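Local coordinates for endoglycosidase (Bacteroides thetaiotaomicron, PDB 6Q64), which probably hydrolyses glycosidic bonds as a family 18 glycoside hydrolase, consistent with endoglycosidase action in the breakdown of complex N-glycans by gut Bacteroides, at residues R66-W80 with Y90-W104. The protein carries 1 engineered substitution. Residues are numbered along the deposited sequence; the frame is centred on the assembly and turned at random.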
loop_
_atom_site.group_PDB
_atom_site.type_symbol
_atom_site.label_atom_id
_atom_site.label_comp_id
_atom_site.label_asym_id
_atom_site.label_seq_id
_atom_site.Cartn_x
_atom_site.Cartn_y
_atom_site.Cartn_z
ATOM N N ARG A 66 4.576 9.832 12.110
ATOM C CA ARG A 66 4.604 8.690 11.162
ATOM C C ARG A 66 4.928 7.413 11.959
ATOM O O ARG A 66 4.557 6.319 11.535
ATOM C CB ARG A 66 5.690 9.037 10.130
ATOM C CG ARG A 66 5.547 8.434 8.741
ATOM C CD ARG A 66 5.324 9.519 7.704
ATOM N NE ARG A 66 3.916 9.831 7.636
ATOM C CZ ARG A 66 3.370 10.803 6.937
ATOM N NH1 ARG A 66 4.108 11.637 6.216
ATOM N NH2 ARG A 66 2.055 10.919 6.980
ATOM N N LYS A 67 5.658 7.579 13.061
ATOM C CA LYS A 67 6.332 6.517 13.840
ATOM C C LYS A 67 5.477 6.205 15.072
ATOM O O LYS A 67 5.621 5.133 15.622
ATOM C CB LYS A 67 7.746 6.991 14.198
ATOM C CG LYS A 67 8.692 7.153 13.008
ATOM C CD LYS A 67 10.171 7.409 13.354
ATOM C CE LYS A 67 10.426 8.394 14.486
ATOM N NZ LYS A 67 10.974 9.688 14.002
ATOM N N THR A 68 4.622 7.125 15.498
ATOM C CA THR A 68 3.566 6.847 16.494
ATOM C C THR A 68 2.579 5.885 15.844
ATOM O O THR A 68 2.625 5.705 14.629
ATOM C CB THR A 68 2.871 8.124 16.968
ATOM O OG1 THR A 68 1.961 8.522 15.931
ATOM C CG2 THR A 68 3.859 9.208 17.336
ATOM N N PRO A 69 1.697 5.222 16.638
ATOM C CA PRO A 69 0.701 4.299 16.114
ATOM C C PRO A 69 -0.640 5.043 15.984
ATOM O O PRO A 69 -1.082 5.724 16.894
ATOM C CB PRO A 69 0.766 3.214 17.193
ATOM C CG PRO A 69 0.904 4.001 18.488
ATOM C CD PRO A 69 1.604 5.296 18.112
ATOM N N HIS A 70 -1.232 4.920 14.801
ATOM C CA HIS A 70 -2.310 5.799 14.300
ATOM C C HIS A 70 -3.003 5.070 13.161
ATOM O O HIS A 70 -2.484 4.046 12.750
ATOM C CB HIS A 70 -1.742 7.154 13.857
ATOM C CG HIS A 70 -0.832 7.103 12.685
ATOM N ND1 HIS A 70 0.527 6.864 12.823
ATOM C CD2 HIS A 70 -1.073 7.287 11.365
ATOM C CE1 HIS A 70 1.082 6.830 11.619
ATOM N NE2 HIS A 70 0.120 7.123 10.702
ATOM N N VAL A 71 -4.145 5.563 12.689
ATOM C CA VAL A 71 -4.737 5.035 11.434
ATOM C C VAL A 71 -3.866 5.532 10.282
ATOM O O VAL A 71 -3.944 6.714 9.976
ATOM C CB VAL A 71 -6.171 5.502 11.246
ATOM C CG1 VAL A 71 -6.704 4.973 9.945
ATOM C CG2 VAL A 71 -7.046 5.111 12.407
ATOM N N LYS A 72 -3.014 4.671 9.740
ATOM C CA LYS A 72 -2.161 4.965 8.580
ATOM C C LYS A 72 -3.043 5.346 7.404
ATOM O O LYS A 72 -4.210 4.913 7.355
ATOM C CB LYS A 72 -1.269 3.778 8.241
ATOM C CG LYS A 72 -0.059 3.681 9.155
ATOM C CD LYS A 72 0.876 2.554 8.815
ATOM C CE LYS A 72 1.921 2.402 9.898
ATOM N NZ LYS A 72 3.019 1.524 9.435
ATOM N N GLY A 73 -2.510 6.208 6.539
ATOM C CA GLY A 73 -3.164 6.605 5.286
ATOM C C GLY A 73 -2.350 6.053 4.152
ATOM O O GLY A 73 -1.118 6.201 4.213
ATOM N N PHE A 74 -3.017 5.411 3.201
ATOM C CA PHE A 74 -2.395 4.679 2.085
ATOM C C PHE A 74 -3.211 4.949 0.815
ATOM O O PHE A 74 -4.360 5.441 0.874
ATOM C CB PHE A 74 -2.331 3.197 2.473
ATOM C CG PHE A 74 -2.188 2.232 1.316
ATOM C CD1 PHE A 74 -0.939 1.890 0.833
ATOM C CD2 PHE A 74 -3.307 1.682 0.718
ATOM C CE1 PHE A 74 -0.812 1.037 -0.244
ATOM C CE2 PHE A 74 -3.177 0.834 -0.360
ATOM C CZ PHE A 74 -1.931 0.524 -0.847
ATOM N N GLY A 75 -2.646 4.614 -0.337
ATOM C CA GLY A 75 -3.453 4.468 -1.561
ATOM C C GLY A 75 -2.616 3.916 -2.699
ATOM O O GLY A 75 -1.350 3.891 -2.622
ATOM N N TRP A 76 -3.328 3.647 -3.801
ATOM C CA TRP A 76 -2.731 3.330 -5.113
ATOM C C TRP A 76 -2.706 4.609 -5.939
ATOM O O TRP A 76 -3.771 4.975 -6.470
ATOM C CB TRP A 76 -3.515 2.191 -5.773
ATOM C CG TRP A 76 -3.214 0.879 -5.121
ATOM C CD1 TRP A 76 -2.051 0.174 -5.209
ATOM C CD2 TRP A 76 -4.061 0.161 -4.210
ATOM N NE1 TRP A 76 -2.121 -0.942 -4.422
ATOM C CE2 TRP A 76 -3.343 -0.980 -3.804
ATOM C CE3 TRP A 76 -5.358 0.358 -3.726
ATOM C CZ2 TRP A 76 -3.887 -1.925 -2.939
ATOM C CZ3 TRP A 76 -5.893 -0.567 -2.861
ATOM C CH2 TRP A 76 -5.162 -1.689 -2.474
ATOM N N PHE A 77 -1.522 5.219 -6.038
ATOM C CA PHE A 77 -1.223 6.492 -6.753
ATOM C C PHE A 77 -0.898 6.249 -8.230
ATOM O O PHE A 77 0.210 5.738 -8.579
ATOM C CB PHE A 77 -0.041 7.175 -6.067
ATOM C CG PHE A 77 0.185 8.612 -6.462
ATOM C CD1 PHE A 77 -0.856 9.524 -6.470
ATOM C CD2 PHE A 77 1.449 9.070 -6.788
ATOM C CE1 PHE A 77 -0.636 10.848 -6.805
ATOM C CE2 PHE A 77 1.665 10.397 -7.116
ATOM C CZ PHE A 77 0.621 11.275 -7.137
ATOM N N GLY A 78 -1.831 6.631 -9.102
ATOM C CA GLY A 78 -1.651 6.584 -10.569
ATOM C C GLY A 78 -1.254 7.935 -11.149
ATOM O O GLY A 78 -1.557 8.948 -10.502
ATOM N N ASN A 79 -0.615 7.928 -12.332
ATOM C CA ASN A 79 -0.178 9.104 -13.140
ATOM C C ASN A 79 0.885 9.864 -12.351
ATOM O O ASN A 79 0.780 11.107 -12.239
ATOM C CB ASN A 79 -1.320 10.066 -13.515
ATOM C CG ASN A 79 -2.549 9.402 -14.114
ATOM O OD1 ASN A 79 -3.491 9.010 -13.403
ATOM N ND2 ASN A 79 -2.563 9.312 -15.436
ATOM N N TRP A 80 1.850 9.152 -11.779
ATOM C CA TRP A 80 2.916 9.802 -10.978
ATOM C C TRP A 80 4.029 10.319 -11.901
ATOM O O TRP A 80 4.809 9.483 -12.395
ATOM C CB TRP A 80 3.464 8.850 -9.926
ATOM C CG TRP A 80 4.672 9.430 -9.266
ATOM C CD1 TRP A 80 4.810 10.700 -8.790
ATOM C CD2 TRP A 80 5.942 8.789 -9.060
ATOM N NE1 TRP A 80 6.058 10.885 -8.267
ATOM C CE2 TRP A 80 6.774 9.727 -8.408
ATOM C CE3 TRP A 80 6.449 7.512 -9.340
ATOM C CZ2 TRP A 80 8.079 9.426 -8.026
ATOM C CZ3 TRP A 80 7.735 7.210 -8.953
ATOM C CH2 TRP A 80 8.536 8.157 -8.305
ATOM N N TYR A 90 2.361 14.598 -8.049
ATOM C CA TYR A 90 3.492 14.722 -7.100
ATOM C C TYR A 90 3.235 13.930 -5.805
ATOM O O TYR A 90 2.209 14.200 -5.077
ATOM C CB TYR A 90 3.633 16.192 -6.708
ATOM C CG TYR A 90 4.389 17.054 -7.676
ATOM C CD1 TYR A 90 3.748 17.658 -8.747
ATOM C CD2 TYR A 90 5.736 17.318 -7.479
ATOM C CE1 TYR A 90 4.444 18.467 -9.625
ATOM C CE2 TYR A 90 6.440 18.140 -8.342
ATOM C CZ TYR A 90 5.796 18.712 -9.424
ATOM O OH TYR A 90 6.525 19.501 -10.275
ATOM N N LEU A 91 4.144 13.022 -5.446
ATOM C CA LEU A 91 4.068 12.353 -4.117
ATOM C C LEU A 91 4.157 13.419 -3.024
ATOM O O LEU A 91 3.370 13.329 -2.043
ATOM C CB LEU A 91 5.216 11.358 -3.942
ATOM C CG LEU A 91 5.216 10.155 -4.879
ATOM C CD1 LEU A 91 6.506 9.374 -4.690
ATOM C CD2 LEU A 91 4.008 9.261 -4.644
ATOM N N LYS A 92 5.039 14.413 -3.211
ATOM C CA LYS A 92 5.422 15.380 -2.147
ATOM C C LYS A 92 4.266 16.342 -1.844
ATOM O O LYS A 92 4.292 17.023 -0.799
ATOM C CB LYS A 92 6.723 16.107 -2.500
ATOM C CG LYS A 92 6.674 17.086 -3.674
ATOM C CD LYS A 92 7.824 18.081 -3.658
ATOM C CE LYS A 92 7.944 18.866 -4.954
ATOM N NZ LYS A 92 9.298 19.443 -5.151
HETATM N N MSE A 93 3.253 16.359 -2.729
HETATM C CA MSE A 93 2.104 17.251 -2.578
HETATM C C MSE A 93 0.881 16.509 -2.047
HETATM O O MSE A 93 -0.205 17.074 -1.948
HETATM C CB MSE A 93 1.734 17.917 -3.919
HETATM C CG MSE A 93 2.748 18.939 -4.461
HETATM SE SE MSE A 93 3.431 20.187 -3.107
HETATM C CE MSE A 93 5.251 19.819 -2.515
ATOM N N LEU A 94 1.044 15.227 -1.721
ATOM C CA LEU A 94 -0.047 14.460 -1.153
ATOM C C LEU A 94 -0.361 15.035 0.213
ATOM O O LEU A 94 0.505 15.597 0.860
ATOM C CB LEU A 94 0.399 13.012 -1.001
ATOM C CG LEU A 94 0.449 12.188 -2.276
ATOM C CD1 LEU A 94 1.188 10.873 -2.026
ATOM C CD2 LEU A 94 -0.964 11.955 -2.769
ATOM N N PRO A 95 -1.570 14.813 0.742
ATOM C CA PRO A 95 -1.861 15.147 2.133
ATOM C C PRO A 95 -0.764 14.633 3.072
ATOM O O PRO A 95 -0.255 13.545 2.875
ATOM C CB PRO A 95 -3.175 14.426 2.384
ATOM C CG PRO A 95 -3.830 14.358 0.999
ATOM C CD PRO A 95 -2.685 14.162 0.039
ATOM N N ASP A 96 -0.378 15.464 4.027
ATOM C CA ASP A 96 0.751 15.207 4.955
ATOM C C ASP A 96 0.447 13.979 5.824
ATOM O O ASP A 96 1.369 13.454 6.399
ATOM C CB ASP A 96 1.039 16.445 5.812
ATOM C CG ASP A 96 1.580 17.606 5.000
ATOM O OD1 ASP A 96 1.965 17.346 3.824
ATOM O OD2 ASP A 96 1.655 18.751 5.557
ATOM N N SER A 97 -0.804 13.554 5.906
ATOM C CA SER A 97 -1.288 12.426 6.739
ATOM C C SER A 97 -1.136 11.085 5.998
ATOM O O SER A 97 -1.393 10.045 6.606
ATOM C CB SER A 97 -2.751 12.652 7.073
ATOM O OG SER A 97 -3.511 12.882 5.870
ATOM N N VAL A 98 -0.813 11.083 4.709
ATOM C CA VAL A 98 -0.507 9.826 3.974
ATOM C C VAL A 98 0.840 9.279 4.449
ATOM O O VAL A 98 1.817 9.993 4.318
ATOM C CB VAL A 98 -0.492 10.083 2.467
ATOM C CG1 VAL A 98 0.284 9.020 1.744
ATOM C CG2 VAL A 98 -1.904 10.179 1.911
ATOM N N ASP A 99 0.887 8.019 4.902
ATOM C CA ASP A 99 2.105 7.370 5.468
ATOM C C ASP A 99 2.911 6.682 4.383
ATOM O O ASP A 99 4.154 6.805 4.419
ATOM C CB ASP A 99 1.742 6.338 6.517
ATOM C CG ASP A 99 1.192 7.052 7.723
ATOM O OD1 ASP A 99 1.990 7.685 8.415
ATOM O OD2 ASP A 99 -0.021 7.031 7.897
ATOM N N PHE A 100 2.237 5.998 3.463
ATOM C CA PHE A 100 2.919 5.320 2.333
ATOM C C PHE A 100 1.939 5.085 1.183
ATOM O O PHE A 100 0.735 5.235 1.339
ATOM C CB PHE A 100 3.566 4.005 2.794
ATOM C CG PHE A 100 2.625 2.843 3.000
ATOM C CD1 PHE A 100 1.826 2.765 4.128
ATOM C CD2 PHE A 100 2.544 1.820 2.067
ATOM C CE1 PHE A 100 0.970 1.687 4.317
ATOM C CE2 PHE A 100 1.678 0.750 2.252
ATOM C CZ PHE A 100 0.901 0.675 3.382
ATOM N N VAL A 101 2.461 4.630 0.057
ATOM C CA VAL A 101 1.662 4.586 -1.181
ATOM C C VAL A 101 2.211 3.460 -2.049
ATOM O O VAL A 101 3.426 3.129 -1.964
ATOM C CB VAL A 101 1.756 5.993 -1.809
ATOM C CG1 VAL A 101 2.122 6.004 -3.276
ATOM C CG2 VAL A 101 0.506 6.831 -1.548
ATOM N N SER A 102 1.320 2.871 -2.829
ATOM C CA SER A 102 1.662 1.898 -3.885
ATOM C C SER A 102 1.475 2.567 -5.240
ATOM O O SER A 102 0.396 3.154 -5.455
ATOM C CB SER A 102 0.836 0.661 -3.745
ATOM O OG SER A 102 1.401 -0.182 -2.749
ATOM N N LEU A 103 2.484 2.453 -6.103
ATOM C CA LEU A 103 2.530 3.101 -7.430
ATOM C C LEU A 103 1.845 2.200 -8.458
ATOM O O LEU A 103 2.521 1.333 -9.053
ATOM C CB LEU A 103 3.995 3.374 -7.771
ATOM C CG LEU A 103 4.737 4.184 -6.715
ATOM C CD1 LEU A 103 6.238 4.146 -6.939
ATOM C CD2 LEU A 103 4.236 5.610 -6.686
ATOM N N TRP A 104 0.551 2.445 -8.671
ATOM C CA TRP A 104 -0.253 1.863 -9.776
ATOM C C TRP A 104 0.350 2.297 -11.120
ATOM O O TRP A 104 0.242 3.505 -11.473
ATOM C CB TRP A 104 -1.741 2.241 -9.678
ATOM C CG TRP A 104 -2.582 1.434 -10.616
ATOM C CD1 TRP A 104 -3.015 1.797 -11.860
ATOM C CD2 TRP A 104 -3.017 0.079 -10.408
ATOM N NE1 TRP A 104 -3.721 0.774 -12.432
ATOM C CE2 TRP A 104 -3.737 -0.298 -11.570
ATOM C CE3 TRP A 104 -2.881 -0.850 -9.360
ATOM C CZ2 TRP A 104 -4.321 -1.568 -11.699
ATOM C CZ3 TRP A 104 -3.461 -2.100 -9.490
ATOM C CH2 TRP A 104 -4.173 -2.453 -10.645
#
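R66, H70 and the backbone of G73 converge on the carboxylate of D99. R66 NE forms a salt bridge with D99 OD1 at 3.0 Å, meeting it from above the carboxylate plane, with guanidinium and carboxylate nearly perpendicular (87°). Bends at chi2 and chi3 carry the guanidinium to the type I turn of residues 95-98, where R66 NH2 gives a second bond to D96 O at 2.7 Å. D99 OD2 accepts two bonds: H70 NE2 at 2.8 Å, with the oxygen close to the ring plane, and G73 N, received on the anti lone pair of D99 OD2. H70 ND1 donates to T68 O, fixing the imidazole's rotation. Were R66 an alanine, D99 OD1 would probably lose its charged mate and D96 O its NH2 donor.

Backbone bonds continue the join. D99 N donates to G73 O; beyond it, S102 N to G75 O at 2.9 Å and F77 N to S102 O make the single bridge between W76 and S102. The short axes of strands 72-76 and 100-102 run parallel, 17° apart. These are the first two strands of the chain, neighbours in the parallel eight-stranded barrel, and their bridge lets the sheet run round as a closed TIM barrel.

Among the apolar groups, F74 and F100 lie oblique, centroids 4.8 Å apart, beside S102, whose OG bonds D186. CG anti to the backbone N (chi1 -166°) turns the F77 ring toward L91 and L94, while F77 CB rests on V101 CG1 at 3.7 Å. L91 CG sits over the five-membered ring of W80 in a CH-pi contact, while W80 NE1 bonds D117 of helix 112-123.

With two donors on D99 OD2 and an arginine at OD1, the buried carboxylate is probably kept ionised, tying R66, H70 and G73 to D99, just ahead of residues 100-102.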